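Local coordinates for protein N-terminal cyanobactin protease (Planktothrix agardhii NIES-596, PDB 4H6W) that probably acts as a subtilisin-like serine endopeptidase that cleaves precursor peptides during maturation of the prenylagaramide cyanobactins, this chain being its protease domain, at residues P186-W192 against D271-L276. Sequence-based numbering, arbitrary orientation.
Sequences PVDFSNW and DQSRCL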
loop_
_atom_site.group_PDB
_atom_site.type_symbol
_atom_site.label_atom_id
_atom_site.label_comp_id
_atom_site.label_asym_id
_atom_site.label_seq_id
_atom_site.Cartn_x
_atom_site.Cartn_y
_atom_site.Cartn_z
ATOM N N PRO A 186 16.653 4.271 -5.255
ATOM C CA PRO A 186 16.285 3.108 -4.448
ATOM C C PRO A 186 17.193 2.967 -3.238
ATOM O O PRO A 186 18.381 3.292 -3.298
ATOM C CB PRO A 186 16.477 1.928 -5.408
ATOM C CG PRO A 186 17.461 2.410 -6.425
ATOM C CD PRO A 186 17.223 3.886 -6.562
ATOM N N VAL A 187 16.618 2.501 -2.139
ATOM C CA VAL A 187 17.359 2.338 -0.904
ATOM C C VAL A 187 17.970 0.939 -0.872
ATOM O O VAL A 187 17.519 0.050 -1.595
ATOM C CB VAL A 187 16.453 2.600 0.304
ATOM C CG1 VAL A 187 16.008 4.053 0.307
ATOM C CG2 VAL A 187 15.247 1.685 0.250
ATOM N N ASP A 188 19.005 0.751 -0.057
ATOM C CA ASP A 188 19.692 -0.538 0.015
ATOM C C ASP A 188 18.785 -1.685 0.447
ATOM O O ASP A 188 18.853 -2.772 -0.124
ATOM C CB ASP A 188 20.882 -0.461 0.977
ATOM C CG ASP A 188 22.142 0.071 0.319
ATOM O OD1 ASP A 188 22.122 0.369 -0.902
ATOM O OD2 ASP A 188 23.163 0.180 1.036
ATOM N N PHE A 189 17.944 -1.440 1.455
ATOM C CA PHE A 189 17.182 -2.506 2.091
ATOM C C PHE A 189 16.061 -3.103 1.236
ATOM O O PHE A 189 15.662 -4.237 1.459
ATOM C CB PHE A 189 16.644 -2.066 3.461
ATOM C CG PHE A 189 15.769 -0.840 3.423
ATOM C CD1 PHE A 189 14.423 -0.934 3.063
ATOM C CD2 PHE A 189 16.278 0.406 3.789
ATOM C CE1 PHE A 189 13.614 0.195 3.035
ATOM C CE2 PHE A 189 15.471 1.538 3.768
ATOM C CZ PHE A 189 14.136 1.435 3.387
ATOM N N SER A 190 15.582 -2.351 0.250
ATOM C CA SER A 190 14.395 -2.710 -0.534
ATOM C C SER A 190 14.631 -3.935 -1.424
ATOM O O SER A 190 15.535 -3.924 -2.254
ATOM C CB SER A 190 13.976 -1.503 -1.381
ATOM O OG SER A 190 12.596 -1.539 -1.698
ATOM N N ASN A 191 13.842 -4.995 -1.250
ATOM C CA ASN A 191 14.037 -6.204 -2.063
ATOM C C ASN A 191 13.760 -5.948 -3.537
ATOM O O ASN A 191 12.930 -5.101 -3.899
ATOM C CB ASN A 191 13.205 -7.389 -1.564
ATOM C CG ASN A 191 13.674 -7.899 -0.221
ATOM O OD1 ASN A 191 14.845 -7.766 0.124
ATOM N ND2 ASN A 191 12.761 -8.493 0.550
ATOM N N TRP A 192 14.486 -6.664 -4.382
ATOM C CA TRP A 192 14.261 -6.604 -5.806
ATOM C C TRP A 192 14.283 -8.053 -6.322
ATOM O O TRP A 192 14.429 -8.988 -5.534
ATOM C CB TRP A 192 15.265 -5.645 -6.481
ATOM C CG TRP A 192 16.653 -6.180 -6.605
ATOM C CD1 TRP A 192 17.190 -6.780 -7.702
ATOM C CD2 TRP A 192 17.684 -6.168 -5.607
ATOM N NE1 TRP A 192 18.486 -7.151 -7.457
ATOM C CE2 TRP A 192 18.818 -6.800 -6.176
ATOM C CE3 TRP A 192 17.757 -5.703 -4.288
ATOM C CZ2 TRP A 192 20.021 -6.977 -5.473
ATOM C CZ3 TRP A 192 18.953 -5.877 -3.588
ATOM C CH2 TRP A 192 20.073 -6.505 -4.190
ATOM N N ASP A 271 22.664 -0.442 -10.381
ATOM C CA ASP A 271 21.768 -1.500 -10.835
ATOM C C ASP A 271 20.377 -0.924 -11.120
ATOM O O ASP A 271 19.630 -0.570 -10.202
ATOM C CB ASP A 271 21.696 -2.619 -9.785
ATOM C CG ASP A 271 21.252 -3.957 -10.369
ATOM O OD1 ASP A 271 20.899 -4.016 -11.571
ATOM O OD2 ASP A 271 21.258 -4.957 -9.613
ATOM N N GLN A 272 20.044 -0.833 -12.405
ATOM C CA GLN A 272 18.752 -0.300 -12.842
ATOM C C GLN A 272 17.568 -1.229 -12.516
ATOM O O GLN A 272 16.412 -0.822 -12.628
ATOM C CB GLN A 272 18.796 0.072 -14.334
ATOM C CG GLN A 272 19.414 -0.987 -15.250
ATOM C CD GLN A 272 20.315 -0.403 -16.340
ATOM O OE1 GLN A 272 20.005 -0.483 -17.534
ATOM N NE2 GLN A 272 21.443 0.175 -15.931
ATOM N N SER A 273 17.856 -2.462 -12.102
ATOM C CA SER A 273 16.808 -3.414 -11.744
ATOM C C SER A 273 16.358 -3.275 -10.291
ATOM O O SER A 273 15.347 -3.859 -9.895
ATOM C CB SER A 273 17.230 -4.860 -12.055
ATOM O OG SER A 273 18.211 -5.327 -11.151
ATOM N N ARG A 274 17.105 -2.513 -9.493
ATOM C CA ARG A 274 16.681 -2.205 -8.128
ATOM C C ARG A 274 15.492 -1.234 -8.112
ATOM O O ARG A 274 14.835 -1.069 -7.072
ATOM C CB ARG A 274 17.827 -1.625 -7.306
ATOM C CG ARG A 274 18.867 -2.629 -6.857
ATOM C CD ARG A 274 19.471 -2.132 -5.563
ATOM N NE ARG A 274 20.576 -2.955 -5.087
ATOM C CZ ARG A 274 20.942 -3.031 -3.811
ATOM N NH1 ARG A 274 20.276 -2.357 -2.887
ATOM N NH2 ARG A 274 21.965 -3.794 -3.452
ATOM N N CYS A 275 15.224 -0.613 -9.263
ATOM C CA CYS A 275 14.093 0.301 -9.433
ATOM C C CYS A 275 12.784 -0.368 -9.836
ATOM O O CYS A 275 11.746 0.301 -9.926
ATOM C CB CYS A 275 14.436 1.430 -10.411
ATOM S SG CYS A 275 15.500 2.679 -9.642
ATOM N N LEU A 276 12.820 -1.678 -10.083
ATOM C CA LEU A 276 11.607 -2.407 -10.465
ATOM C C LEU A 276 11.054 -1.830 -11.772
ATOM O O LEU A 276 11.820 -1.475 -12.663
ATOM C CB LEU A 276 10.568 -2.333 -9.333
ATOM C CG LEU A 276 10.736 -3.226 -8.087
ATOM C CD1 LEU A 276 12.053 -3.998 -8.006
ATOM C CD2 LEU A 276 10.527 -2.423 -6.825
HETATM O O HOH W 1 17.155 -1.918 -3.303
#
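Trp192 holds CG between its backbone N and carbonyl carbon (chi1 75°), which turns the indole toward 271-276, and the chain of Arg274, extended from CG to NE, is laid across its face. The pair illustrates how a long cationic side chain can spread both its methylenes and its charged end over one aromatic face. Arg274 CG makes a CH-pi contact 4.1 Å from the centroid of the Trp192 five-membered ring, while the guanidinium lies flat on the six-membered part, its plane 22° from that of the indole. Arg274 NH2 comes within 3.4 Å of Trp192 CH2. Beyond the ring, Arg274 NH1 gives a weak hydrogen bond to Asp188 O (3.1 Å), bent to 121° at the hydrogen. It also donates to a water that itself donates to Val187 O and Ser190 O; this water ties the turn of 186-192 to the arginine. Asp188 OD1, 3.8 Å from Arg274 NH1 and well out of the guanidinium plane, forms a long salt bridge of charges alone, with no N-H aimed at the oxygen. A serine in place of Trp192 would probably leave the guanidinium without its stacking surface, free to swing away from Asp188, and would open a gap beside Leu276. Trp192 CB rests on Leu276 CD1 at 3.9 Å, and Pro186 CD packs against Cys275 SG at 3.7 Å. That sulfur is bonded to Cys264, a disulfide within the loop between helices 250-259 and 282-289. Asn191 ND2 hydrogen-bonds Asp160 OD2 and Thr157 O, and backbone bonds join Trp192 to Cys162 and Cys164. The contact thus joins that loop to the one linking strand 175-180 to helix 194-199, and Pro186, Cys275 and Leu276 all meet Leu202 on the edge strand 200-204.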